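Local coordinates for protein thioredoxin reductase (Clostridium acetobutylicum ATCC 824, PDB 6GNA) that probably reduces thioredoxin with electrons taken from ferredoxin rather than from a pyridine nucleotide, relaying them through its FAD and a redox-active disulfide, at residues 51-56 with 66-71; 20-25 with 75-80; 240-245 with 253-258. All coordinates share one frame; numbering follows the deposited sequence.

Interaction 1. Residues 51-56 with 66-71; sequences NNYLGF and EKFKEH. With FAD (flavin-adenine dinucleotide), chain B.
A type II beta turn from Tyr53 to Phe56, in the loop whose Asn52 binds the flavin, is held against helix 61-74 at the subunit interface by Tyr53 packing on Phe68. The aromatic pair is an offset edge-to-face stack: Phe68 turns its edge toward the face of Tyr53, with centroids 5.8 Å apart and planes at 63°. Phe68 CZ leads, 3.7 Å from Tyr53 OH, and Tyr53 CZ lies in the plane of the Phe68 ring. Tyr53 CG is anti to the backbone N (chi1 -167°), which carries the ring from the loop toward the helix. The hydroxyl of Tyr53 is hydrogen-bonded to Leu54 O of the second subunit. Nearer the surface, the bent aliphatic chain of Lys67 runs against Phe56, with CE 3.9 Å from Phe56 CE1, while the Phe56 ring stacks on Phe56 of the second subunit. The turn also follows directly on Asn52, whose amide reads the pyrimidine edge of the flavin: FAD N3 donates to Asn52 OD1 at 2.8 Å, nearly straight at 171°, and Asn52 ND2 adds a weak bond of 3.4 Å to FAD O2.

Interaction 2. Residues 20-25 with 75-80; sequences ASAINA and MGIQIE
The carbonyl oxygen of Ala20 takes two bonds from Asn24: the side-chain ND2 donates to Ala20 O at 2.8 Å and almost straight (176°), and the backbone N of Asn24 adds a weak bond. The oxygen lies nearly in the amide plane of Asn24, whose orientation is fixed further by OD1 accepting from Gln274. This pairing folds Asn24 back along helix 16-25, with its CB directed away from residues 75-80, and the neighbouring Ala22 and Ile23 make the contact. Ile77 CD1 packs over the backbone there, 3.6 Å from Ala22 O, and its chain also meets Ala22 CB. The fold is the Rossmann-type FAD-binding domain, in which helix 16-25 follows the glycine-rich turn after strand 9-12 and residues 75-80 lead from helix 61-74 into strand 79-80 of the same parallel sheet. A Schellman motif with Gly76 at positive phi ends helix 61-74 and turns the chain toward that strand. Within this cap, Met75, the residue before Gly76, crosses Ile23 at about a right angle, with SD 3.7 Å from Ile23 CB and 3.8 Å from Ile23 CG2. A bend at chi3 (78°) brings Met75 CE to within 3.6 Å of Ile23 O. Ile23 CG2 is the branch shared by both partners, lying 4.0 Å from Ile77 CD1. Met75 also packs on Tyr57 of the second subunit.

Interaction 3. Residues 240-245 with 253-258; sequences IKVNRK and CYAAGD. With FAD (flavin-adenine dinucleotide), chain B.
Ala255 CB sits against two branched side chains, Ile240 at the end of strand 239-240 and Val242 in the loop after it, 3.7 Å from Val242 CG1 and 3.8 Å from Ile240 CG2. In Val242, CG1 is anti to the carbonyl carbon (chi1 -61°), which places this methyl over Ala255 and 3.9 Å from Ala255 O, a buried oxygen with no polar partner in the model. At the other end of the contact, Lys245 O lies in the plane of the Tyr254 ring, at its edge, 3.6 Å from Tyr254 CD2. An Asx turn shapes the backbone here: Lys245 N donates to Asn243 OD1 at 2.9 Å, approaching from above the plane of the carbonyl group, and Asn243 ND2 is in turn bonded to Glu247. Beyond Ala255 the strand runs into the FAD site. Gly257, with no side chain, lets its CA pass close to FAD O2P; Asp258 N then donates to FAD O2P at 2.8 Å (164°), and FAD O3' donates to Asp258 OD1, also at 2.8 Å. One residue thus holds both a phosphate and the ribityl chain. Glu272 and Lys268 of helix 266-286 bond the N and O of Gly257, positioning this turn. Strand 253-255 is an outermost strand of the parallel FAD-domain sheet within the chain, paired with strand 108-110, while Tyr254 packs on helix 266-286 through Ala280 and Lys283.

Overall arrangement
Interactions 1 and 3 approach the same FAD from different parts: residues 51-56 reach the flavin ring and residues 253-258 the phosphate and ribityl chain. Their centres are 23 Å apart and their nearest atoms about 11 Å apart, so the cofactor bridges them. Interactions 2 and 3 reach opposite edges of one parallel sheet: residues 75-80 lead into strand 79-80 at one edge, and strand 253-255 forms the other. Along the chain, interaction 1 is nested inside the loop that interaction 2 closes, and the two touch where His71 NE2 lies 3.7 Å from Ile23 CD1. All three also reach the second subunit; Asn24 forms a weak bond with Asn52 of that subunit, joining 20-25 to the flavin-binding loop of the partner.

Interaction 1. Residues 51-56 with 66-71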
loop_
_atom_site.group_PDB
_atom_site.type_symbol
_atom_site.label_atom_id
_atom_site.label_comp_id
_atom_site.label_asym_id
_atom_site.label_seq_id
_atom_site.Cartn_x
_atom_site.Cartn_y
_atom_site.Cartn_z
ATOM N N ASN A 51 10.353 -12.930 4.202
ATOM C CA ASN A 51 10.578 -12.283 5.486
ATOM C C ASN A 51 10.105 -10.843 5.548
ATOM O O ASN A 51 10.263 -10.208 6.592
ATOM C CB ASN A 51 12.060 -12.348 5.873
ATOM C CG ASN A 51 12.543 -13.762 6.037
ATOM O OD1 ASN A 51 11.814 -14.612 6.542
ATOM N ND2 ASN A 51 13.772 -14.026 5.619
ATOM N N ASN A 52 9.522 -10.308 4.480
ATOM C CA ASN A 52 9.084 -8.921 4.461
ATOM C C ASN A 52 7.581 -8.798 4.284
ATOM O O ASN A 52 7.108 -7.771 3.783
ATOM C CB ASN A 52 9.839 -8.132 3.392
ATOM C CG ASN A 52 9.472 -8.557 1.994
ATOM O OD1 ASN A 52 8.802 -9.561 1.796
ATOM N ND2 ASN A 52 9.884 -7.758 1.006
ATOM N N TYR A 53 6.824 -9.810 4.665
ATOM C CA TYR A 53 5.376 -9.705 4.788
ATOM C C TYR A 53 5.049 -9.722 6.281
ATOM O O TYR A 53 5.111 -10.774 6.931
ATOM C CB TYR A 53 4.675 -10.814 4.012
ATOM C CG TYR A 53 3.193 -10.585 3.848
ATOM C CD1 TYR A 53 2.704 -9.852 2.806
ATOM C CD2 TYR A 53 2.277 -11.178 4.715
ATOM C CE1 TYR A 53 1.345 -9.637 2.647
ATOM C CE2 TYR A 53 0.896 -10.972 4.571
ATOM C CZ TYR A 53 0.445 -10.186 3.507
ATOM O OH TYR A 53 -0.885 -9.896 3.230
ATOM N N LEU A 54 4.667 -8.553 6.791
ATOM C CA LEU A 54 4.615 -8.309 8.228
ATOM C C LEU A 54 3.596 -9.225 8.896
ATOM O O LEU A 54 2.419 -9.263 8.517
ATOM C CB LEU A 54 4.273 -6.850 8.493
ATOM C CG LEU A 54 4.301 -6.429 9.971
ATOM C CD1 LEU A 54 5.693 -6.549 10.602
ATOM C CD2 LEU A 54 3.754 -5.020 10.124
ATOM N N GLY A 55 4.052 -9.943 9.913
ATOM C CA GLY A 55 3.250 -10.925 10.606
ATOM C C GLY A 55 3.487 -12.362 10.193
ATOM O O GLY A 55 3.039 -13.272 10.907
ATOM N N PHE A 56 4.186 -12.600 9.084
ATOM C CA PHE A 56 4.447 -13.948 8.575
ATOM C C PHE A 56 5.938 -14.199 8.388
ATOM O O PHE A 56 6.373 -14.759 7.386
ATOM C CB PHE A 56 3.736 -14.194 7.246
ATOM C CG PHE A 56 2.249 -14.392 7.353
ATOM C CD1 PHE A 56 1.716 -15.525 7.938
ATOM C CD2 PHE A 56 1.389 -13.463 6.817
ATOM C CE1 PHE A 56 0.345 -15.695 8.003
ATOM C CE2 PHE A 56 0.034 -13.628 6.871
ATOM C CZ PHE A 56 -0.493 -14.735 7.461
ATOM N N GLU A 66 -1.461 -20.631 0.723
ATOM C CA GLU A 66 -2.545 -21.362 1.366
ATOM C C GLU A 66 -3.280 -20.480 2.373
ATOM O O GLU A 66 -4.508 -20.555 2.486
ATOM C CB GLU A 66 -1.995 -22.615 2.044
ATOM C CG GLU A 66 -3.027 -23.431 2.824
ATOM C CD GLU A 66 -4.187 -23.954 1.996
ATOM O OE1 GLU A 66 -4.044 -24.106 0.764
ATOM O OE2 GLU A 66 -5.248 -24.243 2.606
ATOM N N LYS A 67 -2.555 -19.634 3.099
ATOM C CA LYS A 67 -3.226 -18.704 3.997
ATOM C C LYS A 67 -4.168 -17.797 3.213
ATOM O O LYS A 67 -5.278 -17.489 3.674
ATOM C CB LYS A 67 -2.197 -17.855 4.750
ATOM C CG LYS A 67 -1.170 -18.660 5.578
ATOM C CD LYS A 67 -1.661 -18.938 6.954
ATOM C CE LYS A 67 -0.555 -19.471 7.845
ATOM N NZ LYS A 67 -1.161 -20.254 8.931
ATOM N N PHE A 68 -3.742 -17.354 2.021
ATOM C CA PHE A 68 -4.593 -16.477 1.224
ATOM C C PHE A 68 -5.810 -17.239 0.702
ATOM O O PHE A 68 -6.929 -16.705 0.679
ATOM C CB PHE A 68 -3.789 -15.898 0.049
ATOM C CG PHE A 68 -2.743 -14.846 0.421
ATOM C CD1 PHE A 68 -2.579 -14.380 1.712
ATOM C CD2 PHE A 68 -1.943 -14.286 -0.589
ATOM C CE1 PHE A 68 -1.619 -13.407 2.006
ATOM C CE2 PHE A 68 -0.986 -13.327 -0.297
ATOM C CZ PHE A 68 -0.827 -12.884 1.000
ATOM N N LYS A 69 -5.602 -18.485 0.283
ATOM C CA LYS A 69 -6.711 -19.310 -0.175
ATOM C C LYS A 69 -7.738 -19.527 0.934
ATOM O O LYS A 69 -8.949 -19.451 0.698
ATOM C CB LYS A 69 -6.170 -20.639 -0.692
ATOM C CG LYS A 69 -7.221 -21.548 -1.278
ATOM C CD LYS A 69 -8.075 -20.857 -2.322
ATOM C CE LYS A 69 -8.814 -21.859 -3.194
ATOM N NZ LYS A 69 -9.481 -22.924 -2.392
ATOM N N GLU A 70 -7.278 -19.811 2.146
ATOM C CA GLU A 70 -8.231 -20.052 3.221
ATOM C C GLU A 70 -8.989 -18.781 3.571
ATOM O O GLU A 70 -10.184 -18.839 3.885
ATOM C CB GLU A 70 -7.503 -20.646 4.419
ATOM C CG GLU A 70 -6.974 -22.028 4.084
ATOM C CD GLU A 70 -6.442 -22.782 5.275
ATOM O OE1 GLU A 70 -6.808 -22.442 6.419
ATOM O OE2 GLU A 70 -5.654 -23.720 5.051
ATOM N N HIS A 71 -8.331 -17.620 3.456
ATOM C CA HIS A 71 -9.008 -16.358 3.710
ATOM C C HIS A 71 -10.170 -16.166 2.745
ATOM O O HIS A 71 -11.299 -15.898 3.164
ATOM C CB HIS A 71 -7.997 -15.224 3.554
ATOM C CG HIS A 71 -8.387 -13.955 4.234
ATOM N ND1 HIS A 71 -9.658 -13.424 4.196
ATOM C CD2 HIS A 71 -7.644 -13.090 4.954
ATOM C CE1 HIS A 71 -9.681 -12.300 4.888
ATOM N NE2 HIS A 71 -8.472 -12.080 5.356
HETATM P PA FAD B . 0.663 -11.346 -9.404
HETATM O O1A FAD B . 1.175 -11.946 -8.119
HETATM O O2A FAD B . 1.448 -11.550 -10.677
HETATM O O5B FAD B . -0.837 -11.867 -9.652
HETATM C C5B FAD B . -1.405 -11.822 -10.955
HETATM C C4B FAD B . -2.442 -12.924 -11.107
HETATM O O4B FAD B . -3.504 -12.471 -11.948
HETATM C C3B FAD B . -1.839 -14.156 -11.760
HETATM O O3B FAD B . -2.294 -15.344 -11.107
HETATM C C2B FAD B . -2.341 -14.112 -13.185
HETATM O O2B FAD B . -2.535 -15.418 -13.734
HETATM C C1B FAD B . -3.648 -13.348 -13.066
HETATM N N9A FAD B . -3.923 -12.581 -14.300
HETATM C C8A FAD B . -3.118 -11.662 -14.865
HETATM N N7A FAD B . -3.688 -11.160 -15.990
HETATM C C5A FAD B . -4.876 -11.767 -16.152
HETATM C C6A FAD B . -5.984 -11.708 -17.129
HETATM N N6A FAD B . -5.933 -10.872 -18.192
HETATM N N1A FAD B . -7.044 -12.516 -16.922
HETATM C C2A FAD B . -7.117 -13.355 -15.872
HETATM N N3A FAD B . -6.146 -13.456 -14.949
HETATM C C4A FAD B . -5.025 -12.704 -15.035
HETATM N N1 FAD B . 7.689 -9.927 -2.975
HETATM C C2 FAD B . 7.902 -9.668 -1.660
HETATM O O2 FAD B . 7.379 -8.651 -1.159
HETATM N N3 FAD B . 8.652 -10.457 -0.870
HETATM C C4 FAD B . 9.244 -11.563 -1.335
HETATM O O4 FAD B . 9.936 -12.281 -0.582
HETATM C C4X FAD B . 9.064 -11.919 -2.762
HETATM N N5 FAD B . 9.630 -13.020 -3.300
HETATM C C5X FAD B . 9.450 -13.323 -4.604
HETATM C C6 FAD B . 10.043 -14.461 -5.134
HETATM C C7 FAD B . 9.864 -14.783 -6.474
HETATM C C7M FAD B . 10.510 -16.017 -7.047
HETATM C C8 FAD B . 9.036 -13.909 -7.343
HETATM C C8M FAD B . 8.840 -14.253 -8.796
HETATM C C9 FAD B . 8.440 -12.771 -6.816
HETATM C C9A FAD B . 8.617 -12.446 -5.478
HETATM N N10 FAD B . 8.026 -11.285 -4.939
HETATM C C10 FAD B . 8.220 -11.014 -3.573
HETATM C "C1'" FAD B . 7.193 -10.409 -5.767
HETATM C "C2'" FAD B . 5.725 -10.632 -5.443
HETATM O "O2'" FAD B . 5.395 -11.987 -5.762
HETATM C "C3'" FAD B . 4.844 -9.689 -6.250
HETATM O "O3'" FAD B . 5.145 -8.334 -5.909
HETATM C "C4'" FAD B . 3.371 -9.961 -5.983
HETATM O "O4'" FAD B . 3.064 -11.316 -6.329
HETATM C "C5'" FAD B . 2.492 -9.005 -6.780
HETATM O "O5'" FAD B . 1.177 -9.542 -6.829
HETATM P P FAD B . 0.075 -8.994 -7.858
HETATM O O1P FAD B . -1.277 -9.474 -7.392
HETATM O O2P FAD B . 0.287 -7.528 -8.139
HETATM O O3P FAD B . 0.464 -9.754 -9.227
#

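Interaction 2. Residues 20-25 with 75-80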
loop_
_atom_site.group_PDB
_atom_site.type_symbol
_atom_site.label_atom_id
_atom_site.label_comp_id
_atom_site.label_asym_id
_atom_site.label_seq_id
_atom_site.Cartn_x
_atom_site.Cartn_y
_atom_site.Cartn_z
ATOM N N ALA A 20 -6.589 -8.903 -2.158
ATOM C CA ALA A 20 -6.758 -7.801 -1.222
ATOM C C ALA A 20 -7.949 -6.943 -1.619
ATOM O O ALA A 20 -8.723 -6.503 -0.765
ATOM C CB ALA A 20 -5.477 -6.971 -1.165
ATOM N N SER A 21 -8.116 -6.677 -2.915
ATOM C CA SER A 21 -9.307 -5.961 -3.350
ATOM C C SER A 21 -10.574 -6.729 -2.985
ATOM O O SER A 21 -11.530 -6.164 -2.438
ATOM C CB SER A 21 -9.251 -5.745 -4.858
ATOM O OG SER A 21 -8.260 -4.807 -5.236
ATOM N N ALA A 22 -10.598 -8.025 -3.279
ATOM C CA ALA A 22 -11.809 -8.815 -3.074
ATOM C C ALA A 22 -12.254 -8.826 -1.610
ATOM O O ALA A 22 -13.447 -8.696 -1.322
ATOM C CB ALA A 22 -11.604 -10.230 -3.604
ATOM N N ILE A 23 -11.325 -9.037 -0.665
ATOM C CA ILE A 23 -11.743 -9.126 0.736
ATOM C C ILE A 23 -12.220 -7.780 1.261
ATOM O O ILE A 23 -12.948 -7.732 2.261
ATOM C CB ILE A 23 -10.660 -9.735 1.641
ATOM C CG1 ILE A 23 -9.437 -8.829 1.770
ATOM C CG2 ILE A 23 -10.254 -11.108 1.135
ATOM C CD1 ILE A 23 -8.436 -9.329 2.811
ATOM N N ASN A 24 -11.818 -6.686 0.623
ATOM C CA ASN A 24 -12.279 -5.362 1.019
ATOM C C ASN A 24 -13.538 -4.934 0.287
ATOM O O ASN A 24 -14.267 -4.075 0.786
ATOM C CB ASN A 24 -11.165 -4.336 0.806
ATOM C CG ASN A 24 -10.145 -4.383 1.902
ATOM O OD1 ASN A 24 -10.362 -3.800 2.979
ATOM N ND2 ASN A 24 -9.050 -5.112 1.676
ATOM N N ALA A 25 -13.824 -5.524 -0.873
ATOM C CA ALA A 25 -15.031 -5.184 -1.611
ATOM C C ALA A 25 -16.247 -5.946 -1.109
ATOM O O ALA A 25 -17.375 -5.472 -1.275
ATOM C CB ALA A 25 -14.826 -5.482 -3.092
ATOM N N MET A 75 -14.415 -16.221 3.303
ATOM C CA MET A 75 -15.300 -15.116 2.957
ATOM C C MET A 75 -16.182 -15.403 1.748
ATOM O O MET A 75 -16.824 -14.480 1.235
ATOM C CB MET A 75 -14.487 -13.854 2.713
ATOM C CG MET A 75 -13.774 -13.407 3.961
ATOM S SD MET A 75 -12.859 -11.885 3.750
ATOM C CE MET A 75 -14.180 -10.682 3.830
ATOM N N GLY A 76 -16.226 -16.643 1.278
ATOM C CA GLY A 76 -17.103 -16.975 0.172
ATOM C C GLY A 76 -16.719 -16.327 -1.137
ATOM O O GLY A 76 -17.589 -16.052 -1.965
ATOM N N ILE A 77 -15.435 -16.045 -1.332
ATOM C CA ILE A 77 -14.922 -15.455 -2.561
ATOM C C ILE A 77 -14.357 -16.582 -3.399
ATOM O O ILE A 77 -13.456 -17.298 -2.952
ATOM C CB ILE A 77 -13.822 -14.432 -2.250
ATOM C CG1 ILE A 77 -14.431 -13.224 -1.551
ATOM C CG2 ILE A 77 -13.081 -14.017 -3.523
ATOM C CD1 ILE A 77 -13.422 -12.312 -0.902
ATOM N N GLN A 78 -14.869 -16.727 -4.612
ATOM C CA GLN A 78 -14.369 -17.713 -5.557
ATOM C C GLN A 78 -13.649 -17.003 -6.691
ATOM O O GLN A 78 -13.925 -15.841 -6.995
ATOM C CB GLN A 78 -15.508 -18.556 -6.126
ATOM C CG GLN A 78 -16.204 -19.430 -5.095
ATOM C CD GLN A 78 -17.262 -18.683 -4.306
ATOM O OE1 GLN A 78 -17.905 -17.765 -4.819
ATOM N NE2 GLN A 78 -17.447 -19.074 -3.049
ATOM N N ILE A 79 -12.695 -17.699 -7.287
ATOM C CA ILE A 79 -11.969 -17.207 -8.446
ATOM C C ILE A 79 -12.646 -17.768 -9.685
ATOM O O ILE A 79 -12.829 -18.985 -9.809
ATOM C CB ILE A 79 -10.490 -17.631 -8.413
ATOM C CG1 ILE A 79 -9.803 -17.181 -7.109
ATOM C CG2 ILE A 79 -9.762 -17.102 -9.647
ATOM C CD1 ILE A 79 -10.056 -15.759 -6.716
ATOM N N GLU A 80 -13.007 -16.883 -10.606
ATOM C CA GLU A 80 -13.494 -17.302 -11.916
ATOM C C GLU A 80 -12.279 -17.591 -12.794
ATOM O O GLU A 80 -11.552 -16.670 -13.178
ATOM C CB GLU A 80 -14.377 -16.215 -12.525
ATOM C CG GLU A 80 -15.128 -16.660 -13.769
ATOM C CD GLU A 80 -16.247 -17.639 -13.461
ATOM O OE1 GLU A 80 -16.766 -17.612 -12.324
ATOM O OE2 GLU A 80 -16.604 -18.437 -14.357
#

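Interaction 3. Residues 240-245 with 253-258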
loop_
_atom_site.group_PDB
_atom_site.type_symbol
_atom_site.label_atom_id
_atom_site.label_comp_id
_atom_site.label_asym_id
_atom_site.label_seq_id
_atom_site.Cartn_x
_atom_site.Cartn_y
_atom_site.Cartn_z
ATOM N N ILE A 240 1.000 0.825 -15.414
ATOM C CA ILE A 240 -0.254 1.574 -15.384
ATOM C C ILE A 240 -0.121 2.701 -14.373
ATOM O O ILE A 240 0.199 2.472 -13.204
ATOM C CB ILE A 240 -1.436 0.660 -15.024
ATOM C CG1 ILE A 240 -1.556 -0.520 -16.003
ATOM C CG2 ILE A 240 -2.726 1.475 -14.963
ATOM C CD1 ILE A 240 -2.569 -1.588 -15.575
ATOM N N LYS A 241 -0.377 3.927 -14.812
ATOM C CA LYS A 241 -0.207 5.087 -13.954
ATOM C C LYS A 241 -1.471 5.340 -13.141
ATOM O O LYS A 241 -2.571 5.431 -13.693
ATOM C CB LYS A 241 0.164 6.289 -14.802
ATOM C CG LYS A 241 1.561 6.162 -15.392
ATOM C CD LYS A 241 2.618 6.338 -14.311
ATOM C CE LYS A 241 4.026 6.189 -14.860
ATOM N NZ LYS A 241 5.077 6.310 -13.812
ATOM N N VAL A 242 -1.311 5.406 -11.818
ATOM C CA VAL A 242 -2.419 5.631 -10.902
ATOM C C VAL A 242 -2.086 6.774 -9.954
ATOM O O VAL A 242 -0.921 7.121 -9.728
ATOM C CB VAL A 242 -2.812 4.383 -10.082
ATOM C CG1 VAL A 242 -3.261 3.242 -10.991
ATOM C CG2 VAL A 242 -1.663 3.915 -9.180
ATOM N N ASN A 243 -3.143 7.358 -9.403
ATOM C CA ASN A 243 -3.008 8.359 -8.358
ATOM C C ASN A 243 -3.142 7.705 -6.979
ATOM O O ASN A 243 -3.145 6.478 -6.827
ATOM C CB ASN A 243 -4.003 9.491 -8.613
ATOM C CG ASN A 243 -5.448 9.070 -8.423
ATOM O OD1 ASN A 243 -5.754 7.990 -7.904
ATOM N ND2 ASN A 243 -6.356 9.934 -8.838
ATOM N N ARG A 244 -3.248 8.543 -5.947
ATOM C CA ARG A 244 -3.269 8.065 -4.580
ATOM C C ARG A 244 -4.508 7.232 -4.277
ATOM O O ARG A 244 -4.509 6.487 -3.292
ATOM C CB ARG A 244 -3.162 9.252 -3.612
ATOM C CG ARG A 244 -1.761 9.861 -3.537
ATOM C CD ARG A 244 -0.917 9.145 -2.496
ATOM N NE ARG A 244 -1.481 9.302 -1.155
ATOM C CZ ARG A 244 -1.225 8.475 -0.142
ATOM N NH1 ARG A 244 -0.411 7.442 -0.314
ATOM N NH2 ARG A 244 -1.793 8.677 1.034
ATOM N N LYS A 245 -5.563 7.360 -5.077
ATOM C CA LYS A 245 -6.773 6.577 -4.918
ATOM C C LYS A 245 -6.761 5.323 -5.781
ATOM O O LYS A 245 -7.775 4.618 -5.836
ATOM C CB LYS A 245 -8.000 7.428 -5.235
ATOM C CG LYS A 245 -8.236 8.539 -4.225
ATOM C CD LYS A 245 -9.466 9.344 -4.590
ATOM C CE LYS A 245 -9.725 10.460 -3.599
ATOM N NZ LYS A 245 -10.763 10.068 -2.612
ATOM N N CYS A 253 -12.122 2.814 -13.441
ATOM C CA CYS A 253 -11.106 1.793 -13.618
ATOM C C CYS A 253 -9.927 2.138 -12.725
ATOM O O CYS A 253 -9.343 3.224 -12.858
ATOM C CB CYS A 253 -10.667 1.750 -15.077
ATOM S SG CYS A 253 -9.494 0.430 -15.451
ATOM N N TYR A 254 -9.609 1.227 -11.808
ATOM C CA TYR A 254 -8.519 1.326 -10.852
ATOM C C TYR A 254 -7.451 0.305 -11.216
ATOM O O TYR A 254 -7.688 -0.612 -12.011
ATOM C CB TYR A 254 -9.043 1.015 -9.445
ATOM C CG TYR A 254 -10.170 1.924 -9.009
ATOM C CD1 TYR A 254 -11.465 1.706 -9.443
ATOM C CD2 TYR A 254 -9.934 2.989 -8.161
ATOM C CE1 TYR A 254 -12.496 2.534 -9.059
ATOM C CE2 TYR A 254 -10.960 3.821 -7.768
ATOM C CZ TYR A 254 -12.243 3.589 -8.221
ATOM O OH TYR A 254 -13.296 4.415 -7.864
ATOM N N ALA A 255 -6.282 0.423 -10.583
ATOM C CA ALA A 255 -5.235 -0.575 -10.777
ATOM C C ALA A 255 -4.461 -0.728 -9.475
ATOM O O ALA A 255 -4.335 0.225 -8.701
ATOM C CB ALA A 255 -4.303 -0.185 -11.924
ATOM N N ALA A 256 -3.946 -1.935 -9.244
ATOM C CA ALA A 256 -3.295 -2.260 -7.983
ATOM C C ALA A 256 -2.275 -3.365 -8.180
ATOM O O ALA A 256 -2.504 -4.318 -8.937
ATOM C CB ALA A 256 -4.344 -2.720 -6.964
ATOM N N GLY A 257 -1.163 -3.253 -7.451
ATOM C CA GLY A 257 -0.134 -4.257 -7.423
ATOM C C GLY A 257 0.985 -4.033 -8.411
ATOM O O GLY A 257 1.286 -2.889 -8.779
ATOM N N ASP A 258 1.643 -5.119 -8.825
ATOM C CA ASP A 258 2.812 -4.965 -9.680
ATOM C C ASP A 258 2.467 -4.235 -10.973
ATOM O O ASP A 258 3.345 -3.613 -11.577
ATOM C CB ASP A 258 3.422 -6.313 -10.070
ATOM C CG ASP A 258 4.193 -7.011 -8.960
ATOM O OD1 ASP A 258 4.321 -6.464 -7.834
ATOM O OD2 ASP A 258 4.675 -8.143 -9.244
HETATM P PA FAD B . 0.663 -11.346 -9.404
HETATM O O1A FAD B . 1.175 -11.946 -8.119
HETATM O O2A FAD B . 1.448 -11.550 -10.677
HETATM O O5B FAD B . -0.837 -11.867 -9.652
HETATM C C5B FAD B . -1.405 -11.822 -10.955
HETATM C C4B FAD B . -2.442 -12.924 -11.107
HETATM O O4B FAD B . -3.504 -12.471 -11.948
HETATM C C3B FAD B . -1.839 -14.156 -11.760
HETATM O O3B FAD B . -2.294 -15.344 -11.107
HETATM C C2B FAD B . -2.341 -14.112 -13.185
HETATM O O2B FAD B . -2.535 -15.418 -13.734
HETATM C C1B FAD B . -3.648 -13.348 -13.066
HETATM N N9A FAD B . -3.923 -12.581 -14.300
HETATM C C8A FAD B . -3.118 -11.662 -14.865
HETATM N N7A FAD B . -3.688 -11.160 -15.990
HETATM C C5A FAD B . -4.876 -11.767 -16.152
HETATM C C6A FAD B . -5.984 -11.708 -17.129
HETATM N N6A FAD B . -5.933 -10.872 -18.192
HETATM N N1A FAD B . -7.044 -12.516 -16.922
HETATM C C2A FAD B . -7.117 -13.355 -15.872
HETATM N N3A FAD B . -6.146 -13.456 -14.949
HETATM C C4A FAD B . -5.025 -12.704 -15.035
HETATM N N1 FAD B . 7.689 -9.927 -2.975
HETATM C C2 FAD B . 7.902 -9.668 -1.660
HETATM O O2 FAD B . 7.379 -8.651 -1.159
HETATM N N3 FAD B . 8.652 -10.457 -0.870
HETATM C C4 FAD B . 9.244 -11.563 -1.335
HETATM O O4 FAD B . 9.936 -12.281 -0.582
HETATM C C4X FAD B . 9.064 -11.919 -2.762
HETATM N N5 FAD B . 9.630 -13.020 -3.300
HETATM C C5X FAD B . 9.450 -13.323 -4.604
HETATM C C6 FAD B . 10.043 -14.461 -5.134
HETATM C C7 FAD B . 9.864 -14.783 -6.474
HETATM C C7M FAD B . 10.510 -16.017 -7.047
HETATM C C8 FAD B . 9.036 -13.909 -7.343
HETATM C C8M FAD B . 8.840 -14.253 -8.796
HETATM C C9 FAD B . 8.440 -12.771 -6.816
HETATM C C9A FAD B . 8.617 -12.446 -5.478
HETATM N N10 FAD B . 8.026 -11.285 -4.939
HETATM C C10 FAD B . 8.220 -11.014 -3.573
HETATM C "C1'" FAD B . 7.193 -10.409 -5.767
HETATM C "C2'" FAD B . 5.725 -10.632 -5.443
HETATM O "O2'" FAD B . 5.395 -11.987 -5.762
HETATM C "C3'" FAD B . 4.844 -9.689 -6.250
HETATM O "O3'" FAD B . 5.145 -8.334 -5.909
HETATM C "C4'" FAD B . 3.371 -9.961 -5.983
HETATM O "O4'" FAD B . 3.064 -11.316 -6.329
HETATM C "C5'" FAD B . 2.492 -9.005 -6.780
HETATM O "O5'" FAD B . 1.177 -9.542 -6.829
HETATM P P FAD B . 0.075 -8.994 -7.858
HETATM O O1P FAD B . -1.277 -9.474 -7.392
HETATM O O2P FAD B . 0.287 -7.528 -8.139
HETATM O O3P FAD B . 0.464 -9.754 -9.227
#